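Local coordinates for protein acetyl xylan esterase (Paenibacillus sp. R4, PDB 6AGQ) that is a cold-active esterase of the alpha/beta-hydrolase clan that probably removes acetyl groups from acetylated xylan, at residues 93-98 against 139-144; 119-124 against 151-156. One frame throughout, in Å; residues are numbered along the deposited sequence.

How the interactions relate
Both interactions draw on the loops that follow neighbouring parallel strands 86-92 and 114-118, and their centres lie about 7 Å apart. Interaction 1 is partly buried and joins two loops through an aromatic pair, a sulfur contact and one bond from a backbone N-H to a phenol. Interaction 2 is buried and sets a tight turn on residues 151-156, which lead into helix 153-170; there a tyrosine hydroxyl gripped by two bonds and a charged guanidinium carry most of the contact. They meet directly through Gln123 and Ser96, and Met142 O is probably bonded to Tyr152 OH. Both also touch a second subunit.

Interaction 1. Residues 93-98 against 139-144; sequences HGYSGN and PGWMTL
With CG of Tyr95 anti to the backbone N (chi1 -169°) and CG of Trp141 anti to its own carbonyl carbon, the phenol of the first loop and the indole of the second meet between residues 93-98 and 139-144. The six-membered ring of Trp141 turns its edge to one face of the Tyr95 ring in a T-shaped pair, planes at 66°. Trp141 CE3 comes within 3.5 Å of Tyr95 CZ, and CZ3, over the same face but off its centre, also meets Ser96 CA at 3.9 Å. Beyond the ring, the hydroxyl takes up a backbone group: Trp141 N donates to Tyr95 OH over 2.9 Å, at a fairly straight 165°. Gly140 CA is only 3.5 Å from that oxygen, and a side chain there would collide with it. Met142 adds a Met-aromatic contact, its SD lying obliquely to the ring and 3.9 Å from Tyr95 CE1. An alanine in place of Tyr95 would probably leave Trp141 N without its acceptor and open a gap between the indole edge and the Met142 sulfur. Glu228 of helix 226-236 accepts from Met142 N and makes a weak bond with Tyr95 OH. The turn Gly94-Gly97 follows strand 86-92, where alpha/beta hydrolases commonly place part of the oxyanion hole, while Tyr153 and Tyr154 of helix 153-170 pack against Trp141 and against Tyr95 and Met142, respectively.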
loop_
_atom_site.group_PDB
_atom_site.type_symbol
_atom_site.label_atom_id
_atom_site.label_comp_id
_atom_site.label_asym_id
_atom_site.label_seq_id
_atom_site.Cartn_x
_atom_site.Cartn_y
_atom_site.Cartn_z
ATOM N N HIS A 93 -21.020 -21.865 3.884
ATOM C CA HIS A 93 -19.660 -21.409 3.728
ATOM C C HIS A 93 -19.639 -19.965 3.242
ATOM O O HIS A 93 -20.639 -19.422 2.823
ATOM C CB HIS A 93 -18.856 -22.324 2.800
ATOM C CG HIS A 93 -19.304 -22.259 1.377
ATOM N ND1 HIS A 93 -19.056 -21.156 0.559
ATOM C CD2 HIS A 93 -19.921 -23.184 0.604
ATOM C CE1 HIS A 93 -19.543 -21.412 -0.645
ATOM N NE2 HIS A 93 -20.082 -22.627 -0.640
ATOM N N GLY A 94 -18.459 -19.390 3.331
ATOM C CA GLY A 94 -18.185 -18.003 2.960
ATOM C C GLY A 94 -18.155 -17.689 1.490
ATOM O O GLY A 94 -18.183 -18.556 0.630
ATOM N N TYR A 95 -18.126 -16.409 1.190
ATOM C CA TYR A 95 -18.315 -15.973 -0.192
ATOM C C TYR A 95 -17.213 -16.462 -1.059
ATOM O O TYR A 95 -16.059 -16.149 -0.819
ATOM C CB TYR A 95 -18.339 -14.444 -0.245
ATOM C CG TYR A 95 -18.789 -13.875 -1.583
ATOM C CD1 TYR A 95 -20.125 -13.867 -1.920
ATOM C CD2 TYR A 95 -17.889 -13.358 -2.472
ATOM C CE1 TYR A 95 -20.570 -13.291 -3.094
ATOM C CE2 TYR A 95 -18.311 -12.801 -3.676
ATOM C CZ TYR A 95 -19.666 -12.748 -3.965
ATOM O OH TYR A 95 -20.149 -12.238 -5.153
ATOM N N SER A 96 -17.565 -17.179 -2.123
ATOM C CA SER A 96 -16.586 -17.756 -3.121
ATOM C C SER A 96 -16.075 -19.126 -2.745
ATOM O O SER A 96 -15.392 -19.751 -3.549
ATOM C CB SER A 96 -15.415 -16.835 -3.437
ATOM O OG SER A 96 -14.411 -16.872 -2.429
ATOM N N GLY A 97 -16.440 -19.620 -1.550
ATOM C CA GLY A 97 -15.830 -20.844 -1.031
ATOM C C GLY A 97 -16.539 -22.084 -1.502
ATOM O O GLY A 97 -17.028 -22.157 -2.615
ATOM N N ASN A 98 -16.588 -23.091 -0.639
ATOM C CA ASN A 98 -17.163 -24.373 -1.011
ATOM C C ASN A 98 -17.326 -25.218 0.264
ATOM O O ASN A 98 -17.059 -24.737 1.340
ATOM C CB ASN A 98 -16.254 -25.051 -2.002
ATOM C CG ASN A 98 -14.861 -25.184 -1.487
ATOM O OD1 ASN A 98 -14.630 -25.686 -0.365
ATOM N ND2 ASN A 98 -13.900 -24.787 -2.314
ATOM N N PRO A 139 -18.483 -8.978 -11.788
ATOM C CA PRO A 139 -17.899 -10.282 -11.432
ATOM C C PRO A 139 -18.253 -10.688 -10.005
ATOM O O PRO A 139 -18.174 -9.860 -9.130
ATOM C CB PRO A 139 -16.384 -10.052 -11.542
ATOM C CG PRO A 139 -16.239 -8.865 -12.459
ATOM C CD PRO A 139 -17.448 -8.005 -12.163
ATOM N N GLY A 140 -18.583 -11.962 -9.791
ATOM C CA GLY A 140 -19.246 -12.436 -8.557
ATOM C C GLY A 140 -20.711 -12.785 -8.760
ATOM O O GLY A 140 -21.156 -13.010 -9.869
ATOM N N TRP A 141 -21.476 -12.798 -7.694
ATOM C CA TRP A 141 -22.858 -13.291 -7.713
ATOM C C TRP A 141 -23.868 -12.324 -7.103
ATOM O O TRP A 141 -25.046 -12.484 -7.371
ATOM C CB TRP A 141 -22.921 -14.681 -6.994
ATOM C CG TRP A 141 -21.958 -15.649 -7.600
ATOM C CD1 TRP A 141 -22.146 -16.334 -8.739
ATOM C CD2 TRP A 141 -20.627 -15.930 -7.178
ATOM N NE1 TRP A 141 -21.050 -17.085 -9.023
ATOM C CE2 TRP A 141 -20.089 -16.829 -8.091
ATOM C CE3 TRP A 141 -19.850 -15.525 -6.111
ATOM C CZ2 TRP A 141 -18.806 -17.333 -7.974
ATOM C CZ3 TRP A 141 -18.580 -16.006 -5.997
ATOM C CH2 TRP A 141 -18.060 -16.907 -6.920
ATOM N N MET A 142 -23.424 -11.297 -6.380
ATOM C CA MET A 142 -24.340 -10.360 -5.643
ATOM C C MET A 142 -25.306 -9.557 -6.532
ATOM O O MET A 142 -26.320 -9.027 -6.017
ATOM C CB MET A 142 -23.541 -9.252 -4.919
ATOM C CG MET A 142 -22.566 -9.657 -3.841
ATOM S SD MET A 142 -23.365 -10.613 -2.548
ATOM C CE MET A 142 -24.269 -9.255 -1.786
ATOM N N THR A 143 -24.964 -9.366 -7.806
ATOM C CA THR A 143 -25.769 -8.491 -8.716
ATOM C C THR A 143 -26.594 -9.261 -9.768
ATOM O O THR A 143 -27.313 -8.683 -10.558
ATOM C CB THR A 143 -24.869 -7.466 -9.398
ATOM O OG1 THR A 143 -23.988 -8.155 -10.282
ATOM C CG2 THR A 143 -24.024 -6.747 -8.394
ATOM N N LEU A 144 -26.507 -10.585 -9.747
ATOM C CA LEU A 144 -27.273 -11.400 -10.708
ATOM C C LEU A 144 -28.748 -11.371 -10.358
ATOM O O LEU A 144 -29.125 -11.739 -9.241
ATOM C CB LEU A 144 -26.771 -12.798 -10.757
ATOM C CG LEU A 144 -25.338 -12.907 -11.236
ATOM C CD1 LEU A 144 -24.902 -14.319 -10.977
ATOM C CD2 LEU A 144 -25.241 -12.564 -12.724
#

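Interaction 2. Residues 119-124 against 151-156; sequences DVRGQG and SYYYKQ
Tyr153 OH sits between two partners from residues 119-124, donating to one and accepting from the other. Its proton goes to Arg121 O at 2.7 Å, in the carbonyl plane and at a C=O...donor angle of 155°. Gln123 NE2 in turn donates to Tyr153 OH over 3.0 Å, its amide plane lying close to that of the phenol ring. CG of Tyr153 stands anti to the backbone N (chi1 -179°), which directs the start of the side chain away from that N; the phenol then continues to the turn. Val120 CG1 lies 3.5 Å from Tyr153 OH, its side chain crossing the phenol at about a right angle. A second patch is formed by Arg121, whose guanidinium lies with one face against Gln156; CB of Gln156 is centred over it, 3.5 Å from Arg121 CZ. Val120 to Gln123 form a type II turn, closed by Gln123 N bonding to Val120 O at 3.2 Å; the phenol therefore grips the carbonyl of its central peptide. Gly122 takes up a left-handed conformation (phi 84°), in which a side chain would press on the preceding carbonyl oxygen. The Arg121-Gly122-Gln123 sequence matches the RGQ motif of the AXE1 esterases, and the contact seats the loop after strand 114-118 on helix 153-170 of the alpha/beta-hydrolase fold. Farther out, the guanidinium makes salt bridges to Asp66, Asp129 and Asp160, which are likely to offset the cost of burying its charge and to fix its rotation. Gln123 is oriented at both ends of its amide, OE1 accepting from Ser96 N and NE2 also bonding to Gln186 OE1, which Tyr154 OH shares.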
loop_
_atom_site.group_PDB
_atom_site.type_symbol
_atom_site.label_atom_id
_atom_site.label_comp_id
_atom_site.label_asym_id
_atom_site.label_seq_id
_atom_site.Cartn_x
_atom_site.Cartn_y
_atom_site.Cartn_z
ATOM N N ASP A 119 -21.853 -26.906 -0.731
ATOM C CA ASP A 119 -21.546 -25.845 -1.691
ATOM C C ASP A 119 -22.729 -24.857 -1.888
ATOM O O ASP A 119 -23.858 -25.264 -1.960
ATOM C CB ASP A 119 -21.315 -26.433 -3.038
ATOM C CG ASP A 119 -19.966 -27.214 -3.199
ATOM O OD1 ASP A 119 -18.990 -27.066 -2.396
ATOM O OD2 ASP A 119 -19.913 -27.948 -4.225
ATOM N N VAL A 120 -22.409 -23.578 -2.095
ATOM C CA VAL A 120 -23.322 -22.527 -2.496
ATOM C C VAL A 120 -23.144 -22.484 -4.007
ATOM O O VAL A 120 -22.028 -22.462 -4.503
ATOM C CB VAL A 120 -22.948 -21.145 -1.893
ATOM C CG1 VAL A 120 -23.858 -20.037 -2.435
ATOM C CG2 VAL A 120 -22.991 -21.177 -0.383
ATOM N N ARG A 121 -24.259 -22.529 -4.712
ATOM C CA ARG A 121 -24.311 -22.734 -6.127
ATOM C C ARG A 121 -23.469 -21.773 -7.018
ATOM O O ARG A 121 -23.482 -20.560 -6.869
ATOM C CB ARG A 121 -25.770 -22.747 -6.555
ATOM C CG ARG A 121 -26.491 -21.461 -6.219
ATOM C CD ARG A 121 -27.692 -21.303 -7.085
ATOM N NE ARG A 121 -28.586 -22.424 -6.839
ATOM C CZ ARG A 121 -29.474 -22.876 -7.713
ATOM N NH1 ARG A 121 -30.271 -23.874 -7.356
ATOM N NH2 ARG A 121 -29.571 -22.299 -8.927
ATOM N N GLY A 122 -22.616 -22.332 -7.866
ATOM C CA GLY A 122 -21.819 -21.485 -8.715
ATOM C C GLY A 122 -20.563 -20.946 -8.096
ATOM O O GLY A 122 -19.828 -20.291 -8.786
ATOM N N GLN A 123 -20.280 -21.198 -6.817
ATOM C CA GLN A 123 -19.084 -20.623 -6.226
ATOM C C GLN A 123 -17.840 -21.533 -6.373
ATOM O O GLN A 123 -17.767 -22.263 -7.330
ATOM C CB GLN A 123 -19.351 -20.130 -4.832
ATOM C CG GLN A 123 -20.464 -19.097 -4.871
ATOM C CD GLN A 123 -20.697 -18.400 -3.556
ATOM O OE1 GLN A 123 -19.933 -18.567 -2.621
ATOM N NE2 GLN A 123 -21.768 -17.622 -3.480
ATOM N N GLY A 124 -16.886 -21.549 -5.455
ATOM C CA GLY A 124 -15.603 -22.170 -5.743
ATOM C C GLY A 124 -15.624 -23.670 -5.655
ATOM O O GLY A 124 -14.633 -24.261 -5.233
ATOM N N SER A 151 -36.082 -13.430 -9.524
ATOM C CA SER A 151 -34.941 -14.016 -10.275
ATOM C C SER A 151 -33.557 -13.750 -9.651
ATOM O O SER A 151 -32.517 -14.073 -10.253
ATOM C CB SER A 151 -34.974 -13.476 -11.730
ATOM O OG SER A 151 -34.730 -12.080 -11.734
ATOM N N TYR A 152 -33.539 -13.181 -8.434
ATOM C CA TYR A 152 -32.296 -12.791 -7.812
ATOM C C TYR A 152 -31.458 -14.002 -7.321
ATOM O O TYR A 152 -32.014 -14.892 -6.684
ATOM C CB TYR A 152 -32.577 -11.835 -6.682
ATOM C CG TYR A 152 -31.329 -11.378 -5.935
ATOM C CD1 TYR A 152 -30.381 -10.620 -6.589
ATOM C CD2 TYR A 152 -31.120 -11.714 -4.572
ATOM C CE1 TYR A 152 -29.268 -10.184 -5.934
ATOM C CE2 TYR A 152 -29.975 -11.296 -3.905
ATOM C CZ TYR A 152 -29.036 -10.543 -4.604
ATOM O OH TYR A 152 -27.880 -10.075 -3.987
ATOM N N TYR A 153 -30.138 -14.007 -7.603
ATOM C CA TYR A 153 -29.213 -15.092 -7.146
ATOM C C TYR A 153 -29.532 -15.790 -5.807
ATOM O O TYR A 153 -29.599 -17.041 -5.700
ATOM C CB TYR A 153 -27.805 -14.522 -7.036
ATOM C CG TYR A 153 -26.756 -15.494 -6.610
ATOM C CD1 TYR A 153 -26.300 -16.485 -7.496
ATOM C CD2 TYR A 153 -26.237 -15.443 -5.359
ATOM C CE1 TYR A 153 -25.331 -17.403 -7.127
ATOM C CE2 TYR A 153 -25.280 -16.350 -4.958
ATOM C CZ TYR A 153 -24.836 -17.342 -5.848
ATOM O OH TYR A 153 -23.894 -18.235 -5.462
ATOM N N TYR A 154 -29.796 -14.997 -4.779
ATOM C CA TYR A 154 -29.942 -15.584 -3.451
ATOM C C TYR A 154 -31.273 -16.230 -3.240
ATOM O O TYR A 154 -31.422 -16.925 -2.215
ATOM C CB TYR A 154 -29.523 -14.652 -2.280
ATOM C CG TYR A 154 -27.996 -14.536 -2.097
ATOM C CD1 TYR A 154 -27.249 -15.568 -1.492
ATOM C CD2 TYR A 154 -27.321 -13.364 -2.474
ATOM C CE1 TYR A 154 -25.865 -15.486 -1.350
ATOM C CE2 TYR A 154 -25.947 -13.233 -2.291
ATOM C CZ TYR A 154 -25.216 -14.287 -1.744
ATOM O OH TYR A 154 -23.880 -14.151 -1.579
ATOM N N LYS A 155 -32.218 -16.113 -4.179
ATOM C CA LYS A 155 -33.458 -16.837 -3.989
ATOM C C LYS A 155 -33.226 -18.354 -4.020
ATOM O O LYS A 155 -33.518 -19.023 -3.071
ATOM C CB LYS A 155 -34.528 -16.455 -4.990
ATOM C CG LYS A 155 -35.869 -17.097 -4.684
ATOM C CD LYS A 155 -36.919 -16.797 -5.765
ATOM C CE LYS A 155 -37.141 -17.972 -6.661
ATOM N NZ LYS A 155 -38.013 -17.556 -7.786
ATOM N N GLN A 156 -32.702 -18.877 -5.112
ATOM C CA GLN A 156 -32.394 -20.269 -5.196
ATOM C C GLN A 156 -31.307 -20.684 -4.190
ATOM O O GLN A 156 -31.369 -21.815 -3.674
ATOM C CB GLN A 156 -32.018 -20.691 -6.634
ATOM C CG GLN A 156 -33.223 -20.795 -7.556
ATOM C CD GLN A 156 -34.096 -22.016 -7.262
ATOM O OE1 GLN A 156 -33.611 -23.050 -6.798
ATOM N NE2 GLN A 156 -35.390 -21.879 -7.489
#